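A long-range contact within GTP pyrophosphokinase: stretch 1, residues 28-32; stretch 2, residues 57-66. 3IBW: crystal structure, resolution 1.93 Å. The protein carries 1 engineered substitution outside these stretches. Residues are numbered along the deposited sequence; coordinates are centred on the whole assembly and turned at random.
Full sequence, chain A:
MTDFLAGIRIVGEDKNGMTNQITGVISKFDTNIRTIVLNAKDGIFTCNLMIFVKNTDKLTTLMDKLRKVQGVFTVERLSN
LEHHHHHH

Stretch 1 (28-32) KFDTN
Stretch 2 57-66: DKLTTLMDKL

Packing of an irregular segment against a helix is a common long-range contact, and residues 28-32 of this GTP pyrophosphokinase against residues 57-66 are a compact example. The second stretch is helical throughout, phi/psi staying near -65/-40, with i to i+4 bonds such as L62 N to K58 O at 3.2 Å. The first leaves K28 (-75/-11), is extended at F29 (-58/145), turns at D30 (-92/66) and is extended again at T31 (-153/170) and N32 (-93/111). From F29 to T31 it runs roughly opposite to the helix. The register centres on F29 and L62, whose CA atoms lie 7.2 Å apart.

F29 contributes the largest area. Its CA-to-CB bond points sideways, but chi1 of -79° (m) and chi2 of -17° bring the ring to the helix. L62, rotamer m,t, points toward the loop and sets CD2 over one ring face, 4.0 Å from the centroid and 24° off the normal, a CH-pi contact; F29 CD1 to L62 CD2 is 3.6 Å. One turn on, L66 (m,t) meets the ring edge, its CD1 3.7 Å from F29 CZ.

T31 (chi1 p) extends the apolar patch, with CG2 3.6 Å from L62 CD1. Polar chemistry enters at K58 (t, p, t, then -19°): NZ lies 3.2 Å from T31 CG2, and a weak hydrogen bond from K58 NZ to D30 O, 3.4 Å, adds a modest polar link. Together the stretches bury 289 Å².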

# COMPACT_ATOMS: atom_id res chain seq x y z
N LYS A 28 -5.82 3.77 6.06
CA LYS A 28 -6.71 4.48 6.97
C LYS A 28 -6.32 5.94 7.20
O LYS A 28 -7.09 6.71 7.78
CB LYS A 28 -6.83 3.70 8.29
CG LYS A 28 -7.66 2.42 8.12
CD LYS A 28 -7.66 1.57 9.38
CE LYS A 28 -8.25 0.20 9.10
NZ LYS A 28 -7.81 -0.83 10.09
N PHE A 29 -5.14 6.32 6.73
CA PHE A 29 -4.69 7.71 6.83
C PHE A 29 -5.68 8.65 6.13
O PHE A 29 -6.26 8.31 5.10
CB PHE A 29 -3.36 7.92 6.11
CG PHE A 29 -2.16 7.47 6.87
CD1 PHE A 29 -2.24 7.23 8.23
CD2 PHE A 29 -0.93 7.33 6.23
CE1 PHE A 29 -1.13 6.83 8.95
CE2 PHE A 29 0.20 6.93 6.95
CZ PHE A 29 0.10 6.69 8.31
N ASP A 30 -5.84 9.85 6.68
CA ASP A 30 -6.70 10.86 6.09
C ASP A 30 -5.83 11.74 5.17
O ASP A 30 -5.62 12.92 5.45
CB ASP A 30 -7.34 11.72 7.19
CG ASP A 30 -8.18 12.86 6.65
OD1 ASP A 30 -9.01 12.63 5.74
OD2 ASP A 30 -8.00 14.00 7.14
N THR A 31 -5.29 11.15 4.09
CA THR A 31 -4.47 11.89 3.13
C THR A 31 -4.51 11.30 1.71
O THR A 31 -5.03 10.21 1.46
CB THR A 31 -2.96 11.99 3.54
OG1 THR A 31 -2.38 10.69 3.59
CG2 THR A 31 -2.81 12.67 4.90
N ASN A 32 -3.94 12.07 0.78
CA ASN A 32 -3.88 11.71 -0.63
C ASN A 32 -2.56 10.98 -0.89
O ASN A 32 -1.50 11.59 -0.83
CB ASN A 32 -3.94 12.99 -1.46
CG ASN A 32 -3.91 12.73 -2.95
OD1 ASN A 32 -3.98 11.59 -3.40
ND2 ASN A 32 -3.79 13.81 -3.72
N ASP A 57 2.72 19.38 11.14
CA ASP A 57 2.13 18.77 12.33
C ASP A 57 1.34 17.51 11.93
O ASP A 57 1.44 16.47 12.59
CB ASP A 57 1.20 19.75 13.06
CG ASP A 57 1.97 20.88 13.73
OD1 ASP A 57 3.15 20.67 14.08
OD2 ASP A 57 1.40 21.98 13.93
N LYS A 58 0.57 17.59 10.85
CA LYS A 58 -0.21 16.44 10.39
C LYS A 58 0.72 15.29 9.99
O LYS A 58 0.49 14.13 10.35
CB LYS A 58 -1.09 16.83 9.21
CG LYS A 58 -1.95 15.68 8.70
CD LYS A 58 -2.90 15.19 9.77
CE LYS A 58 -3.52 13.87 9.37
NZ LYS A 58 -3.40 13.65 7.90
N LEU A 59 1.77 15.62 9.25
CA LEU A 59 2.74 14.62 8.80
C LEU A 59 3.34 13.90 10.01
O LEU A 59 3.47 12.68 10.02
CB LEU A 59 3.86 15.31 8.00
CG LEU A 59 5.03 14.45 7.51
CD1 LEU A 59 4.52 13.33 6.61
CD2 LEU A 59 6.02 15.33 6.76
N THR A 60 3.70 14.66 11.03
CA THR A 60 4.28 14.09 12.24
C THR A 60 3.33 13.08 12.90
O THR A 60 3.77 12.04 13.37
CB THR A 60 4.66 15.22 13.23
OG1 THR A 60 5.65 16.05 12.63
CG2 THR A 60 5.22 14.64 14.53
N THR A 61 2.03 13.38 12.91
CA THR A 61 1.06 12.48 13.52
C THR A 61 0.93 11.17 12.73
O THR A 61 0.70 10.11 13.32
CB THR A 61 -0.34 13.13 13.64
OG1 THR A 61 -0.95 13.24 12.35
CG2 THR A 61 -0.22 14.51 14.25
N LEU A 62 1.08 11.22 11.41
CA LEU A 62 0.99 10.01 10.61
C LEU A 62 2.25 9.16 10.87
O LEU A 62 2.17 7.94 10.97
CB LEU A 62 0.88 10.34 9.12
CG LEU A 62 -0.26 11.29 8.71
CD1 LEU A 62 -0.21 11.53 7.19
CD2 LEU A 62 -1.60 10.71 9.12
N MSE A 63 3.41 9.81 10.97
CA MSE A 63 4.65 9.08 11.22
C MSE A 63 4.63 8.46 12.62
O MSE A 63 5.11 7.34 12.80
CB MSE A 63 5.86 9.99 11.03
CG MSE A 63 6.02 10.46 9.60
SE MSE A 63 7.73 11.28 9.31
CE MSE A 63 7.43 12.95 10.21
N ASP A 64 4.07 9.18 13.59
CA ASP A 64 3.97 8.66 14.96
C ASP A 64 3.07 7.42 15.01
O ASP A 64 3.37 6.47 15.73
CB ASP A 64 3.45 9.75 15.91
CG ASP A 64 4.51 10.80 16.22
OD1 ASP A 64 5.68 10.60 15.83
OD2 ASP A 64 4.18 11.81 16.86
N LYS A 65 1.97 7.42 14.26
CA LYS A 65 1.06 6.28 14.19
C LYS A 65 1.80 5.04 13.66
O LYS A 65 1.64 3.94 14.17
CB LYS A 65 -0.12 6.57 13.26
CG LYS A 65 -1.28 7.29 13.92
CD LYS A 65 -2.60 6.91 13.27
CE LYS A 65 -3.03 5.49 13.66
NZ LYS A 65 -4.09 5.47 14.71
N LEU A 66 2.60 5.24 12.61
CA LEU A 66 3.36 4.15 12.02
C LEU A 66 4.47 3.66 12.96
O LEU A 66 4.72 2.46 13.05
CB LEU A 66 4.00 4.60 10.71
CG LEU A 66 3.04 4.79 9.53
CD1 LEU A 66 3.66 5.72 8.50
CD2 LEU A 66 2.70 3.44 8.92